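Local coordinates for 3-oxoacyl-[acyl-carrier-protein] synthase 3 (Micrococcus luteus NCTC 2665, PDB 4EWP), which catalyses, as a homodimeric beta-ketoacyl-ACP synthase III, the condensation of an acyl-CoA primer with malonyl-ACP that probably initiates fatty acid synthesis, at the interface of chains A and B. Numbering follows the deposited sequence. Chains: chain A/B, 3-oxoacyl-[acyl-carrier-protein] synthase 3.

The interface of chains A and B. Residues chain A 8, 10, 135-136, 138-139, 141; chain B 10-11, 135-136, 138-139, 141.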
loop_
_atom_site.group_PDB
_atom_site.type_symbol
_atom_site.label_atom_id
_atom_site.label_comp_id
_atom_site.label_asym_id
_atom_site.label_seq_id
_atom_site.Cartn_x
_atom_site.Cartn_y
_atom_site.Cartn_z
ATOM N N HIS A 8 19.785 1.924 -14.373
ATOM C CA HIS A 8 19.146 0.914 -15.224
ATOM C C HIS A 8 18.912 1.444 -16.635
ATOM O O HIS A 8 18.556 2.615 -16.811
ATOM C CB HIS A 8 17.759 0.573 -14.675
ATOM C CG HIS A 8 17.760 -0.433 -13.571
ATOM N ND1 HIS A 8 18.683 -1.452 -13.486
ATOM C CD2 HIS A 8 16.938 -0.580 -12.501
ATOM C CE1 HIS A 8 18.429 -2.187 -12.419
ATOM N NE2 HIS A 8 17.374 -1.679 -11.805
ATOM N N ARG A 10 16.373 1.450 -19.923
ATOM C CA ARG A 10 14.912 1.458 -19.995
ATOM C C ARG A 10 14.376 0.909 -21.322
ATOM O O ARG A 10 14.894 1.230 -22.396
ATOM C CB ARG A 10 14.397 2.876 -19.751
ATOM C CG ARG A 10 14.938 3.464 -18.456
ATOM C CD ARG A 10 14.486 4.897 -18.197
ATOM N NE ARG A 10 15.134 5.845 -19.092
ATOM C CZ ARG A 10 15.109 7.162 -18.925
ATOM N NH1 ARG A 10 15.720 7.960 -19.791
ATOM N NH2 ARG A 10 14.473 7.681 -17.886
ATOM N N ALA A 135 5.133 2.233 -14.569
ATOM C CA ALA A 135 6.294 3.033 -14.180
ATOM C C ALA A 135 7.521 2.150 -13.922
ATOM O O ALA A 135 8.625 2.478 -14.356
ATOM C CB ALA A 135 5.985 3.878 -12.945
ATOM N N LEU A 136 7.318 1.049 -13.200
ATOM C CA LEU A 136 8.392 0.101 -12.906
ATOM C C LEU A 136 8.992 -0.479 -14.195
ATOM O O LEU A 136 10.197 -0.607 -14.311
ATOM C CB LEU A 136 7.884 -1.030 -11.990
ATOM C CG LEU A 136 7.489 -0.622 -10.557
ATOM C CD1 LEU A 136 6.778 -1.778 -9.816
ATOM C CD2 LEU A 136 8.679 -0.115 -9.752
ATOM N N ARG A 138 8.781 0.862 -17.393
ATOM C CA ARG A 138 9.383 1.868 -18.266
ATOM C C ARG A 138 10.614 2.565 -17.676
ATOM O O ARG A 138 11.347 3.243 -18.408
ATOM C CB ARG A 138 8.348 2.877 -18.775
ATOM C CG ARG A 138 7.460 2.302 -19.883
ATOM C CD ARG A 138 6.475 3.331 -20.452
ATOM N NE ARG A 138 5.681 3.913 -19.384
ATOM C CZ ARG A 138 5.844 5.151 -18.926
ATOM N NH1 ARG A 138 6.755 5.939 -19.491
ATOM N NH2 ARG A 138 5.091 5.602 -17.915
ATOM N N SER A 139 10.860 2.376 -16.376
ATOM C CA SER A 139 12.080 2.907 -15.764
ATOM C C SER A 139 13.170 1.840 -15.688
ATOM O O SER A 139 14.268 2.100 -15.190
ATOM C CB SER A 139 11.816 3.477 -14.362
ATOM O OG SER A 139 11.326 2.473 -13.485
ATOM N N THR A 141 13.150 -0.752 -13.851
ATOM C CA THR A 141 13.233 -1.321 -12.510
ATOM C C THR A 141 12.770 -2.775 -12.512
ATOM O O THR A 141 13.236 -3.598 -11.720
ATOM C CB THR A 141 12.377 -0.499 -11.520
ATOM O OG1 THR A 141 12.821 0.869 -11.527
ATOM C CG2 THR A 141 12.476 -1.065 -10.098
ATOM N N ARG B 10 10.516 11.018 -20.917
ATOM C CA ARG B 10 11.168 10.616 -19.672
ATOM C C ARG B 10 12.381 11.478 -19.333
ATOM O O ARG B 10 13.177 11.802 -20.210
ATOM C CB ARG B 10 11.546 9.131 -19.730
ATOM C CG ARG B 10 10.337 8.229 -19.990
ATOM C CD ARG B 10 10.677 6.749 -20.027
ATOM N NE ARG B 10 11.437 6.401 -21.219
ATOM C CZ ARG B 10 11.598 5.162 -21.677
ATOM N NH1 ARG B 10 12.314 4.954 -22.771
ATOM N NH2 ARG B 10 11.050 4.135 -21.049
ATOM N N PRO B 11 12.511 11.861 -18.046
ATOM C CA PRO B 11 13.649 12.609 -17.497
ATOM C C PRO B 11 14.890 11.753 -17.581
ATOM O O PRO B 11 14.772 10.532 -17.679
ATOM C CB PRO B 11 13.293 12.774 -16.012
ATOM C CG PRO B 11 11.887 12.460 -15.895
ATOM C CD PRO B 11 11.531 11.517 -17.008
ATOM N N ALA B 135 11.031 5.105 -9.839
ATOM C CA ALA B 135 10.405 4.560 -11.057
ATOM C C ALA B 135 9.405 5.560 -11.649
ATOM O O ALA B 135 9.403 5.809 -12.863
ATOM C CB ALA B 135 9.725 3.211 -10.774
ATOM N N LEU B 136 8.565 6.140 -10.793
ATOM C CA LEU B 136 7.587 7.139 -11.244
ATOM C C LEU B 136 8.242 8.327 -11.972
ATOM O O LEU B 136 7.732 8.815 -12.987
ATOM C CB LEU B 136 6.742 7.627 -10.069
ATOM C CG LEU B 136 5.760 6.617 -9.461
ATOM C CD1 LEU B 136 5.159 7.176 -8.161
ATOM C CD2 LEU B 136 4.662 6.244 -10.462
ATOM N N ARG B 138 11.549 8.481 -13.321
ATOM C CA ARG B 138 12.312 8.117 -14.501
ATOM C C ARG B 138 11.443 7.562 -15.621
ATOM O O ARG B 138 11.901 7.475 -16.760
ATOM C CB ARG B 138 13.458 7.168 -14.151
ATOM C CG ARG B 138 14.633 7.885 -13.443
ATOM C CD ARG B 138 15.844 6.984 -13.284
ATOM N NE ARG B 138 15.468 5.812 -12.497
ATOM C CZ ARG B 138 15.279 4.602 -13.017
ATOM N NH1 ARG B 138 15.481 4.419 -14.321
ATOM N NH2 ARG B 138 14.913 3.579 -12.240
ATOM N N SER B 139 10.189 7.208 -15.310
ATOM C CA SER B 139 9.243 6.794 -16.351
ATOM C C SER B 139 8.434 7.986 -16.862
ATOM O O SER B 139 7.655 7.860 -17.802
ATOM C CB SER B 139 8.294 5.702 -15.848
ATOM O OG SER B 139 7.498 6.162 -14.767
ATOM N N THR B 141 6.078 9.493 -15.278
ATOM C CA THR B 141 4.735 9.477 -14.716
ATOM C C THR B 141 4.554 10.616 -13.711
ATOM O O THR B 141 3.477 11.194 -13.593
ATOM C CB THR B 141 4.441 8.150 -14.030
ATOM O OG1 THR B 141 4.598 7.089 -14.988
ATOM C CG2 THR B 141 3.009 8.146 -13.494
#
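A:Arg10 and A:Arg138 both hold CG beside the backbone N and anti to the carbonyl carbon, run straight through chi2 and bend at chi3; the last torsion then leaves the A:Arg10 guanidinium nearly in line with its chain (chi4 -167°) but turns that of A:Arg138 across it (chi4 107°), each toward backbone carbonyls of chain B. A:Arg10 NH2 donates to B:Pro11 O (2.9 Å), in the guanidinium plane and nearly along the C=O axis, by an almost straight bond, and to B:Arg138 O (2.8 Å) by a more bent one that lands on a lone pair but is tilted from the guanidinium plane. A:Arg10 NE and B:Arg10 NE lie 4.3 Å apart, each over a face of the other guanidinium, toward its rim; if both are charged, the carbonyls that A:Arg10 meets would probably ease the repulsion. An alanine in place of A:Arg10 would lose both carbonyl bonds and would probably loosen the N-terminal segment of chain A from chain B. From the C-terminal turn of helix 125-138, A:Arg138 NH1 donates to B:Ser139 O (2.7 Å), and B:Arg138 NH1 returns the bond to A:Ser139 O (2.8 Å). A:Ser139 OG, in the crowded position between backbone N and carbonyl carbon (chi1 61°), is turned back onto its own helix, donating to A:Ala135 O at 2.8 Å. Deeper in, the helices meet where a leucine methyl, A:Leu136 CD2, lies against the alanine methyl B:Ala135 CB (3.6 Å). This patch ties helix ends and N-terminal segments together across the homodimer axis, its centre about 23 Å from the catalytic nucleophile A:Cys123, so its part is probably in dimer assembly and not directly in catalysis.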